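Local coordinates for uncharacterized protein (Bacteroides uniformis, PDB 4K61), which is of unknown function but belongs to the DUF2874 (PF11396) family of PepSY-like proteins, described as putative beta-lactamase-inhibitor-like, at residues 24-33 and 44-53; 89-99 and 132-140. All coordinates share one frame; numbering follows the deposited sequence.

Both contacts lie on one antiparallel sheet of eight strands that follow each other across it in chain order. Both segments of contact 1 (24-33 with 44-53) precede those of contact 2 (89-99 with 132-140); the contact centres are about 13 Å apart. Contact 1 joins neighbouring strands near the 23-27 margin of the sheet, whereas contact 2 lays the C-terminal segment against strands 82-90 and 97-103, closer to the centre of the chain. The two meet where strand 52-58 runs beside strand 82-90: Trp52 packs on Phe91 and Pro92, and the carbonyl of Val53 on Pro92. Asp27 also probably accepts a hydrogen bond from the backbone N of Ala136, so the C-terminal tail bridges both regions.

Contact 1: residues 24-33 and 44-53; sequences WSHDESYYVA and VWFDGQAQWV
The indole of Trp45 has Val32 over one face, with CG2 3.6 Å from the centroid of the five-membered ring in a CH-pi contact, and Asp27 at its edge. NE1 of Trp45 donates to OD2 of Asp27 at 2.9 Å; the nearly straight bond (172°) lies in the indole plane but meets the carboxylate from above its own plane. With CG of Asp27 anti to the backbone N (chi1 180°), the carboxylate extends to this edge. Trp45 also turns an edge toward the face of Tyr30 in an offset edge-to-face pair, planes 72° apart, while CE1 of Tyr30 touches CG2 of Val53 at 3.6 Å. On the other face of the sheet, Trp24 brings its ring edge to Phe46, CZ3 to CD1 4.1 Å, and Ala33 CB lies over a face of Trp24. In the beta hairpin of strands 30-37 and 40-46, Tyr31-Phe46 and Ala33-Val44 are hydrogen-bonded antiparallel pairs flanking the non-hydrogen-bonded pair Val32-Trp45. OD1 of Asp47 accepts from Gln49 N, which makes an Asx turn, and from Gln51 N, on opposite faces of the carboxylate. Leu12 of helix 6-15 packs on Trp24, Ala33 and Phe46; Ala136 of helix 136-139 lies against Tyr30 and Trp45.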
loop_
_atom_site.group_PDB
_atom_site.type_symbol
_atom_site.label_atom_id
_atom_site.label_comp_id
_atom_site.label_asym_id
_atom_site.label_seq_id
_atom_site.Cartn_x
_atom_site.Cartn_y
_atom_site.Cartn_z
ATOM N N TRP A 24 1.913 -12.364 -10.146
ATOM C CA TRP A 24 1.103 -11.373 -10.872
ATOM C C TRP A 24 -0.399 -11.549 -10.634
ATOM O O TRP A 24 -0.926 -12.675 -10.607
ATOM C CB TRP A 24 1.367 -11.461 -12.383
ATOM C CG TRP A 24 2.732 -11.005 -12.782
ATOM C CD1 TRP A 24 3.813 -11.786 -13.000
ATOM C CD2 TRP A 24 3.149 -9.649 -13.037
ATOM N NE1 TRP A 24 4.902 -11.000 -13.350
ATOM C CE2 TRP A 24 4.517 -9.687 -13.369
ATOM C CE3 TRP A 24 2.512 -8.407 -12.960
ATOM C CZ2 TRP A 24 5.255 -8.526 -13.655
ATOM C CZ3 TRP A 24 3.242 -7.253 -13.260
ATOM C CH2 TRP A 24 4.596 -7.330 -13.613
ATOM N N SER A 25 -1.089 -10.430 -10.491
ATOM C CA SER A 25 -2.536 -10.417 -10.377
ATOM C C SER A 25 -3.094 -9.206 -11.123
ATOM O O SER A 25 -2.333 -8.411 -11.681
ATOM C CB SER A 25 -2.981 -10.407 -8.904
ATOM O OG SER A 25 -2.568 -9.230 -8.267
ATOM N N HIS A 26 -4.422 -9.157 -11.206
ATOM C CA HIS A 26 -5.148 -8.091 -11.890
ATOM C C HIS A 26 -5.949 -7.324 -10.836
ATOM O O HIS A 26 -6.479 -7.929 -9.906
ATOM C CB HIS A 26 -6.099 -8.715 -12.909
ATOM C CG HIS A 26 -5.424 -9.283 -14.118
ATOM N ND1 HIS A 26 -6.092 -9.415 -15.313
ATOM C CD2 HIS A 26 -4.160 -9.733 -14.342
ATOM C CE1 HIS A 26 -5.286 -9.945 -16.214
ATOM N NE2 HIS A 26 -4.111 -10.158 -15.650
ATOM N N ASP A 27 -5.995 -5.998 -10.940
ATOM C CA ASP A 27 -6.691 -5.155 -9.954
ATOM C C ASP A 27 -7.299 -4.039 -10.776
ATOM O O ASP A 27 -6.604 -3.149 -11.256
ATOM C CB ASP A 27 -5.715 -4.608 -8.911
ATOM C CG ASP A 27 -6.379 -3.719 -7.851
ATOM O OD1 ASP A 27 -7.613 -3.486 -7.909
ATOM O OD2 ASP A 27 -5.619 -3.241 -6.964
ATOM N N GLU A 28 -8.610 -4.137 -10.956
ATOM C CA GLU A 28 -9.358 -3.373 -11.939
ATOM C C GLU A 28 -8.577 -3.170 -13.268
ATOM O O GLU A 28 -8.388 -4.133 -14.041
ATOM C CB GLU A 28 -9.977 -2.114 -11.288
ATOM C CG GLU A 28 -9.096 -0.951 -10.847
ATOM C CD GLU A 28 -9.836 0.059 -9.945
ATOM O OE1 GLU A 28 -10.901 -0.274 -9.340
ATOM O OE2 GLU A 28 -9.355 1.216 -9.849
ATOM N N SER A 29 -8.096 -1.956 -13.515
ATOM C CA SER A 29 -7.403 -1.610 -14.760
ATOM C C SER A 29 -5.898 -1.973 -14.806
ATOM O O SER A 29 -5.221 -1.647 -15.777
ATOM C CB SER A 29 -7.499 -0.095 -14.947
ATOM O OG SER A 29 -6.903 0.268 -16.181
ATOM N N TYR A 30 -5.361 -2.597 -13.754
ATOM C CA TYR A 30 -3.912 -2.690 -13.555
ATOM C C TYR A 30 -3.402 -4.109 -13.368
ATOM O O TYR A 30 -4.144 -5.020 -12.958
ATOM C CB TYR A 30 -3.549 -1.889 -12.299
ATOM C CG TYR A 30 -4.010 -0.472 -12.381
ATOM C CD1 TYR A 30 -3.303 0.473 -13.131
ATOM C CD2 TYR A 30 -5.171 -0.073 -11.737
ATOM C CE1 TYR A 30 -3.760 1.772 -13.256
ATOM C CE2 TYR A 30 -5.614 1.233 -11.832
ATOM C CZ TYR A 30 -4.906 2.142 -12.589
ATOM O OH TYR A 30 -5.382 3.415 -12.675
ATOM N N TYR A 31 -2.133 -4.299 -13.719
ATOM C CA TYR A 31 -1.399 -5.507 -13.390
ATOM C C TYR A 31 -0.674 -5.224 -12.109
ATOM O O TYR A 31 -0.048 -4.170 -11.960
ATOM C CB TYR A 31 -0.374 -5.809 -14.470
ATOM C CG TYR A 31 -0.991 -5.996 -15.810
ATOM C CD1 TYR A 31 -1.537 -7.233 -16.198
ATOM C CD2 TYR A 31 -1.080 -4.944 -16.701
ATOM C CE1 TYR A 31 -2.133 -7.390 -17.408
ATOM C CE2 TYR A 31 -1.681 -5.101 -17.914
ATOM C CZ TYR A 31 -2.200 -6.326 -18.273
ATOM O OH TYR A 31 -2.787 -6.493 -19.486
ATOM N N VAL A 32 -0.693 -6.193 -11.200
ATOM C CA VAL A 32 -0.007 -6.011 -9.931
ATOM C C VAL A 32 1.033 -7.093 -9.777
ATOM O O VAL A 32 0.726 -8.294 -9.859
ATOM C CB VAL A 32 -0.993 -6.053 -8.743
ATOM C CG1 VAL A 32 -0.233 -5.866 -7.423
ATOM C CG2 VAL A 32 -2.092 -5.007 -8.927
ATOM N N ALA A 33 2.283 -6.644 -9.574
ATOM C CA ALA A 33 3.396 -7.506 -9.236
ATOM C C ALA A 33 3.595 -7.517 -7.753
ATOM O O ALA A 33 3.660 -6.464 -7.125
ATOM C CB ALA A 33 4.676 -7.040 -9.912
ATOM N N VAL A 44 3.693 -3.466 -6.998
ATOM C CA VAL A 44 3.786 -2.388 -7.961
ATOM C C VAL A 44 2.652 -2.566 -8.972
ATOM O O VAL A 44 2.415 -3.672 -9.483
ATOM C CB VAL A 44 5.125 -2.371 -8.720
ATOM C CG1 VAL A 44 5.176 -1.207 -9.675
ATOM C CG2 VAL A 44 6.305 -2.247 -7.776
ATOM N N TRP A 45 1.934 -1.474 -9.193
ATOM C CA TRP A 45 0.784 -1.437 -10.102
ATOM C C TRP A 45 1.247 -0.878 -11.428
ATOM O O TRP A 45 1.881 0.199 -11.446
ATOM C CB TRP A 45 -0.332 -0.520 -9.559
ATOM C CG TRP A 45 -1.239 -1.160 -8.526
ATOM C CD1 TRP A 45 -2.540 -1.529 -8.691
ATOM C CD2 TRP A 45 -0.901 -1.495 -7.173
ATOM N NE1 TRP A 45 -3.031 -2.093 -7.544
ATOM C CE2 TRP A 45 -2.048 -2.063 -6.587
ATOM C CE3 TRP A 45 0.262 -1.360 -6.389
ATOM C CZ2 TRP A 45 -2.066 -2.512 -5.282
ATOM C CZ3 TRP A 45 0.224 -1.789 -5.073
ATOM C CH2 TRP A 45 -0.917 -2.373 -4.543
ATOM N N PHE A 46 0.892 -1.579 -12.530
ATOM C CA PHE A 46 1.212 -1.100 -13.867
ATOM C C PHE A 46 -0.058 -0.922 -14.661
ATOM O O PHE A 46 -0.964 -1.783 -14.610
ATOM C CB PHE A 46 2.094 -2.103 -14.617
ATOM C CG PHE A 46 3.436 -2.284 -14.015
ATOM C CD1 PHE A 46 3.616 -3.218 -13.012
ATOM C CD2 PHE A 46 4.525 -1.503 -14.416
ATOM C CE1 PHE A 46 4.846 -3.392 -12.418
ATOM C CE2 PHE A 46 5.775 -1.679 -13.803
ATOM C CZ PHE A 46 5.928 -2.627 -12.825
ATOM N N ASP A 47 -0.120 0.168 -15.432
ATOM C CA ASP A 47 -1.221 0.312 -16.373
ATOM C C ASP A 47 -1.002 -0.500 -17.668
ATOM O O ASP A 47 0.016 -1.149 -17.839
ATOM C CB ASP A 47 -1.537 1.807 -16.647
ATOM C CG ASP A 47 -0.401 2.560 -17.353
ATOM O OD1 ASP A 47 0.428 1.939 -18.081
ATOM O OD2 ASP A 47 -0.396 3.816 -17.175
ATOM N N GLY A 48 -1.930 -0.404 -18.608
ATOM C CA GLY A 48 -1.806 -1.100 -19.902
ATOM C C GLY A 48 -0.622 -0.691 -20.765
ATOM O O GLY A 48 -0.247 -1.417 -21.692
ATOM N N GLN A 49 -0.051 0.484 -20.493
ATOM C CA GLN A 49 1.115 0.960 -21.226
ATOM C C GLN A 49 2.405 0.635 -20.488
ATOM O O GLN A 49 3.453 1.169 -20.814
ATOM C CB GLN A 49 0.992 2.461 -21.471
ATOM C CG GLN A 49 -0.155 2.784 -22.395
ATOM C CD GLN A 49 -0.205 4.247 -22.782
ATOM O OE1 GLN A 49 -0.695 5.081 -22.025
ATOM N NE2 GLN A 49 0.299 4.563 -23.967
ATOM N N ALA A 50 2.317 -0.274 -19.519
ATOM C CA ALA A 50 3.465 -0.716 -18.721
ATOM C C ALA A 50 4.132 0.437 -17.958
ATOM O O ALA A 50 5.333 0.414 -17.710
ATOM C CB ALA A 50 4.470 -1.452 -19.590
ATOM N N GLN A 51 3.342 1.427 -17.556
ATOM C CA GLN A 51 3.866 2.504 -16.713
ATOM C C GLN A 51 3.438 2.236 -15.271
ATOM O O GLN A 51 2.264 1.903 -14.992
ATOM C CB GLN A 51 3.434 3.900 -17.185
ATOM C CG GLN A 51 4.470 4.531 -18.129
ATOM C CD GLN A 51 4.520 6.047 -18.023
ATOM O OE1 GLN A 51 4.192 6.793 -18.966
ATOM N NE2 GLN A 51 4.926 6.510 -16.850
ATOM N N TRP A 52 4.388 2.340 -14.353
ATOM C CA TRP A 52 4.040 2.121 -12.969
ATOM C C TRP A 52 3.255 3.313 -12.424
ATOM O O TRP A 52 3.589 4.479 -12.680
ATOM C CB TRP A 52 5.272 1.819 -12.111
ATOM C CG TRP A 52 6.059 3.019 -11.645
ATOM C CD1 TRP A 52 7.020 3.667 -12.323
ATOM C CD2 TRP A 52 6.005 3.622 -10.343
ATOM N NE1 TRP A 52 7.538 4.690 -11.557
ATOM C CE2 TRP A 52 6.939 4.676 -10.332
ATOM C CE3 TRP A 52 5.231 3.394 -9.205
ATOM C CZ2 TRP A 52 7.126 5.506 -9.231
ATOM C CZ3 TRP A 52 5.425 4.218 -8.087
ATOM C CH2 TRP A 52 6.355 5.269 -8.123
ATOM N N VAL A 53 2.198 3.008 -11.680
ATOM C CA VAL A 53 1.311 4.077 -11.162
ATOM C C VAL A 53 1.206 4.127 -9.638
ATOM O O VAL A 53 0.782 5.130 -9.086
ATOM C CB VAL A 53 -0.076 3.995 -11.810
ATOM C CG1 VAL A 53 0.050 4.203 -13.305
ATOM C CG2 VAL A 53 -0.734 2.656 -11.521
HETATM O O HOH W 1 -4.546 0.086 -17.295
#

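Contact 2: residues 89-99 and 132-140; sequences VQFPKWQSIVA and NPLGAATFL
Phe139 fills the close-packed part of this contact, its ring held between two aliphatic groups: CG1 of Val89 stands 4.2 Å from the ring centroid in a CH-pi contact, and CG2 of Thr138 lies over the opposite face. Around the rim, CD1 of Ile97 meets CD1 of Phe139 at 4.1 Å, and Ala99 CB approaches the edge. Phe91 presents its own ring edge to Phe139, with CE1 3.9 Å from CB, the side chains crossing at about a right angle. CG of Phe139 is anti to its carbonyl carbon (chi1 -61°), which directs the ring to the strands. CD2 of Leu134 touches CB of Ala99 at 3.9 Å. Toward solvent the partners are fewer, not farther: CZ3 of the exposed Trp94 comes to 3.3 Å from O of Phe139 and 3.7 Å from CD2 of Leu140, while its CE3 lies over the centre of a face of Phe91. No hydrogen bond crosses between the segments; Thr138 OG1 donates to Pro133 O at 2.6 Å within the tail and is also bonded to Arg125. The C-terminal segment lies across the sheet, with Phe139 also on Met54 and Gln56 of strand 52-58, and Leu134 and Thr138 on Gln112 of strand 110-115.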
loop_
_atom_site.group_PDB
_atom_site.type_symbol
_atom_site.label_atom_id
_atom_site.label_comp_id
_atom_site.label_asym_id
_atom_site.label_seq_id
_atom_site.Cartn_x
_atom_site.Cartn_y
_atom_site.Cartn_z
ATOM N N VAL A 89 2.982 3.971 0.755
ATOM C CA VAL A 89 2.404 4.076 -0.572
ATOM C C VAL A 89 3.108 5.200 -1.329
ATOM O O VAL A 89 3.098 6.386 -0.914
ATOM C CB VAL A 89 0.903 4.391 -0.491
ATOM C CG1 VAL A 89 0.294 4.378 -1.881
ATOM C CG2 VAL A 89 0.179 3.434 0.429
ATOM N N GLN A 90 3.664 4.844 -2.480
ATOM C CA GLN A 90 4.389 5.790 -3.321
ATOM C C GLN A 90 3.815 5.818 -4.739
ATOM O O GLN A 90 3.166 4.849 -5.218
ATOM C CB GLN A 90 5.864 5.394 -3.374
ATOM C CG GLN A 90 6.588 5.412 -2.026
ATOM C CD GLN A 90 8.013 4.884 -2.153
ATOM O OE1 GLN A 90 8.248 3.682 -2.106
ATOM N NE2 GLN A 90 8.946 5.776 -2.371
ATOM N N PHE A 91 4.044 6.948 -5.376
ATOM C CA PHE A 91 3.472 7.285 -6.692
ATOM C C PHE A 91 4.513 8.015 -7.513
ATOM O O PHE A 91 5.391 8.685 -6.964
ATOM C CB PHE A 91 2.287 8.234 -6.551
ATOM C CG PHE A 91 1.225 7.784 -5.618
ATOM C CD1 PHE A 91 0.283 6.853 -6.005
ATOM C CD2 PHE A 91 1.141 8.331 -4.343
ATOM C CE1 PHE A 91 -0.716 6.461 -5.148
ATOM C CE2 PHE A 91 0.149 7.950 -3.485
ATOM C CZ PHE A 91 -0.781 7.009 -3.868
ATOM N N PRO A 92 4.385 7.951 -8.860
ATOM C CA PRO A 92 5.391 8.598 -9.666
ATOM C C PRO A 92 5.321 10.113 -9.582
ATOM O O PRO A 92 6.354 10.759 -9.659
ATOM C CB PRO A 92 5.102 8.092 -11.087
ATOM C CG PRO A 92 3.711 7.571 -11.047
ATOM C CD PRO A 92 3.496 7.085 -9.649
ATOM N N LYS A 93 4.127 10.674 -9.385
ATOM C CA LYS A 93 3.965 12.133 -9.422
ATOM C C LYS A 93 3.229 12.763 -8.242
ATOM O O LYS A 93 2.994 13.958 -8.247
ATOM C CB LYS A 93 3.243 12.532 -10.713
ATOM C CG LYS A 93 3.973 12.085 -11.970
ATOM C CD LYS A 93 3.247 12.510 -13.236
ATOM C CE LYS A 93 3.890 11.888 -14.463
ATOM N NZ LYS A 93 3.301 12.461 -15.711
ATOM N N TRP A 94 2.844 11.974 -7.252
ATOM C CA TRP A 94 2.138 12.506 -6.082
ATOM C C TRP A 94 2.919 12.230 -4.825
ATOM O O TRP A 94 3.801 11.369 -4.819
ATOM C CB TRP A 94 0.790 11.849 -5.934
ATOM C CG TRP A 94 -0.034 11.817 -7.180
ATOM C CD1 TRP A 94 0.014 12.684 -8.253
ATOM C CD2 TRP A 94 -1.089 10.906 -7.458
ATOM N NE1 TRP A 94 -0.923 12.323 -9.178
ATOM C CE2 TRP A 94 -1.612 11.237 -8.723
ATOM C CE3 TRP A 94 -1.617 9.822 -6.785
ATOM C CZ2 TRP A 94 -2.666 10.535 -9.301
ATOM C CZ3 TRP A 94 -2.652 9.121 -7.354
ATOM C CH2 TRP A 94 -3.169 9.475 -8.604
ATOM N N GLN A 95 2.563 12.938 -3.749
ATOM C CA GLN A 95 3.190 12.726 -2.426
ATOM C C GLN A 95 2.906 11.331 -1.893
ATOM O O GLN A 95 1.820 10.756 -2.080
ATOM C CB GLN A 95 2.709 13.762 -1.380
ATOM C CG GLN A 95 3.486 13.729 -0.060
ATOM C CD GLN A 95 3.175 14.926 0.828
ATOM O OE1 GLN A 95 4.035 15.733 1.113
ATOM N NE2 GLN A 95 1.930 15.033 1.273
ATOM N N SER A 96 3.887 10.787 -1.187
ATOM C CA SER A 96 3.712 9.473 -0.563
ATOM C C SER A 96 2.713 9.531 0.611
ATOM O O SER A 96 2.423 10.582 1.185
ATOM C CB SER A 96 5.046 8.937 -0.061
ATOM O OG SER A 96 5.924 8.745 -1.158
ATOM N N ILE A 97 2.212 8.366 0.967
ATOM C CA ILE A 97 1.194 8.212 2.012
ATOM C C ILE A 97 1.580 7.063 2.912
ATOM O O ILE A 97 2.018 6.009 2.413
ATOM C CB ILE A 97 -0.189 7.930 1.380
ATOM C CG1 ILE A 97 -0.688 9.156 0.622
ATOM C CG2 ILE A 97 -1.199 7.487 2.439
ATOM C CD1 ILE A 97 -1.915 8.842 -0.226
ATOM N N VAL A 98 1.408 7.224 4.237
ATOM C CA VAL A 98 1.432 6.085 5.149
ATOM C C VAL A 98 -0.019 5.642 5.395
ATOM O O VAL A 98 -0.820 6.418 5.925
ATOM C CB VAL A 98 2.078 6.385 6.512
ATOM C CG1 VAL A 98 2.178 5.127 7.358
ATOM C CG2 VAL A 98 3.456 6.991 6.341
ATOM N N ALA A 99 -0.352 4.419 5.001
ATOM C CA ALA A 99 -1.694 3.901 5.186
ATOM C C ALA A 99 -1.679 2.963 6.394
ATOM O O ALA A 99 -0.911 1.968 6.450
ATOM C CB ALA A 99 -2.172 3.177 3.953
ATOM N N ASN A 132 -10.869 -4.865 -0.829
ATOM C CA ASN A 132 -9.444 -4.654 -1.143
ATOM C C ASN A 132 -9.049 -3.212 -0.830
ATOM O O ASN A 132 -8.820 -2.409 -1.733
ATOM C CB ASN A 132 -9.200 -5.011 -2.613
ATOM C CG ASN A 132 -7.729 -4.998 -2.993
ATOM O OD1 ASN A 132 -6.848 -5.236 -2.162
ATOM N ND2 ASN A 132 -7.459 -4.728 -4.263
ATOM N N PRO A 133 -9.025 -2.864 0.466
ATOM C CA PRO A 133 -8.859 -1.460 0.889
ATOM C C PRO A 133 -7.554 -0.769 0.451
ATOM O O PRO A 133 -7.549 0.463 0.295
ATOM C CB PRO A 133 -8.947 -1.531 2.410
ATOM C CG PRO A 133 -8.670 -2.935 2.763
ATOM C CD PRO A 133 -9.103 -3.781 1.612
ATOM N N LEU A 134 -6.497 -1.540 0.219
ATOM C CA LEU A 134 -5.251 -0.968 -0.340
ATOM C C LEU A 134 -5.171 -1.074 -1.847
ATOM O O LEU A 134 -4.182 -0.657 -2.457
ATOM C CB LEU A 134 -4.020 -1.648 0.252
ATOM C CG LEU A 134 -3.774 -1.290 1.707
ATOM C CD1 LEU A 134 -2.720 -2.217 2.252
ATOM C CD2 LEU A 134 -3.382 0.173 1.851
ATOM N N GLY A 135 -6.245 -1.564 -2.467
ATOM C CA GLY A 135 -6.313 -1.623 -3.905
ATOM C C GLY A 135 -6.334 -0.272 -4.576
ATOM O O GLY A 135 -6.484 0.771 -3.951
ATOM N N ALA A 136 -6.255 -0.323 -5.900
ATOM C CA ALA A 136 -6.166 0.860 -6.763
ATOM C C ALA A 136 -7.307 1.885 -6.603
ATOM O O ALA A 136 -7.102 3.099 -6.788
ATOM C CB ALA A 136 -6.101 0.387 -8.212
ATOM N N ALA A 137 -8.506 1.394 -6.309
ATOM C CA ALA A 137 -9.696 2.254 -6.197
ATOM C C ALA A 137 -9.530 3.317 -5.100
ATOM O O ALA A 137 -10.055 4.427 -5.216
ATOM C CB ALA A 137 -10.925 1.402 -5.930
ATOM N N THR A 138 -8.768 2.973 -4.064
ATOM C CA THR A 138 -8.500 3.883 -2.934
ATOM C C THR A 138 -7.656 5.067 -3.344
ATOM O O THR A 138 -7.903 6.203 -2.935
ATOM C CB THR A 138 -7.800 3.117 -1.827
ATOM O OG1 THR A 138 -8.683 2.092 -1.373
ATOM C CG2 THR A 138 -7.411 4.026 -0.665
ATOM N N PHE A 139 -6.682 4.828 -4.211
ATOM C CA PHE A 139 -5.664 5.829 -4.445
ATOM C C PHE A 139 -5.663 6.463 -5.808
ATOM O O PHE A 139 -5.233 7.616 -5.955
ATOM C CB PHE A 139 -4.287 5.198 -4.176
ATOM C CG PHE A 139 -4.106 4.703 -2.762
ATOM C CD1 PHE A 139 -3.834 5.608 -1.734
ATOM C CD2 PHE A 139 -4.218 3.359 -2.464
ATOM C CE1 PHE A 139 -3.670 5.162 -0.442
ATOM C CE2 PHE A 139 -3.995 2.895 -1.168
ATOM C CZ PHE A 139 -3.745 3.808 -0.151
ATOM N N LEU A 140 -6.097 5.731 -6.823
ATOM C CA LEU A 140 -5.780 6.165 -8.195
ATOM C C LEU A 140 -6.920 6.901 -8.922
ATOM O O LEU A 140 -8.011 7.034 -8.384
ATOM C CB LEU A 140 -5.241 4.979 -8.994
ATOM C CG LEU A 140 -3.833 4.578 -8.488
ATOM C CD1 LEU A 140 -3.339 3.305 -9.164
ATOM C CD2 LEU A 140 -2.831 5.706 -8.687
ATOM O OXT LEU A 140 -6.752 7.420 -10.040
#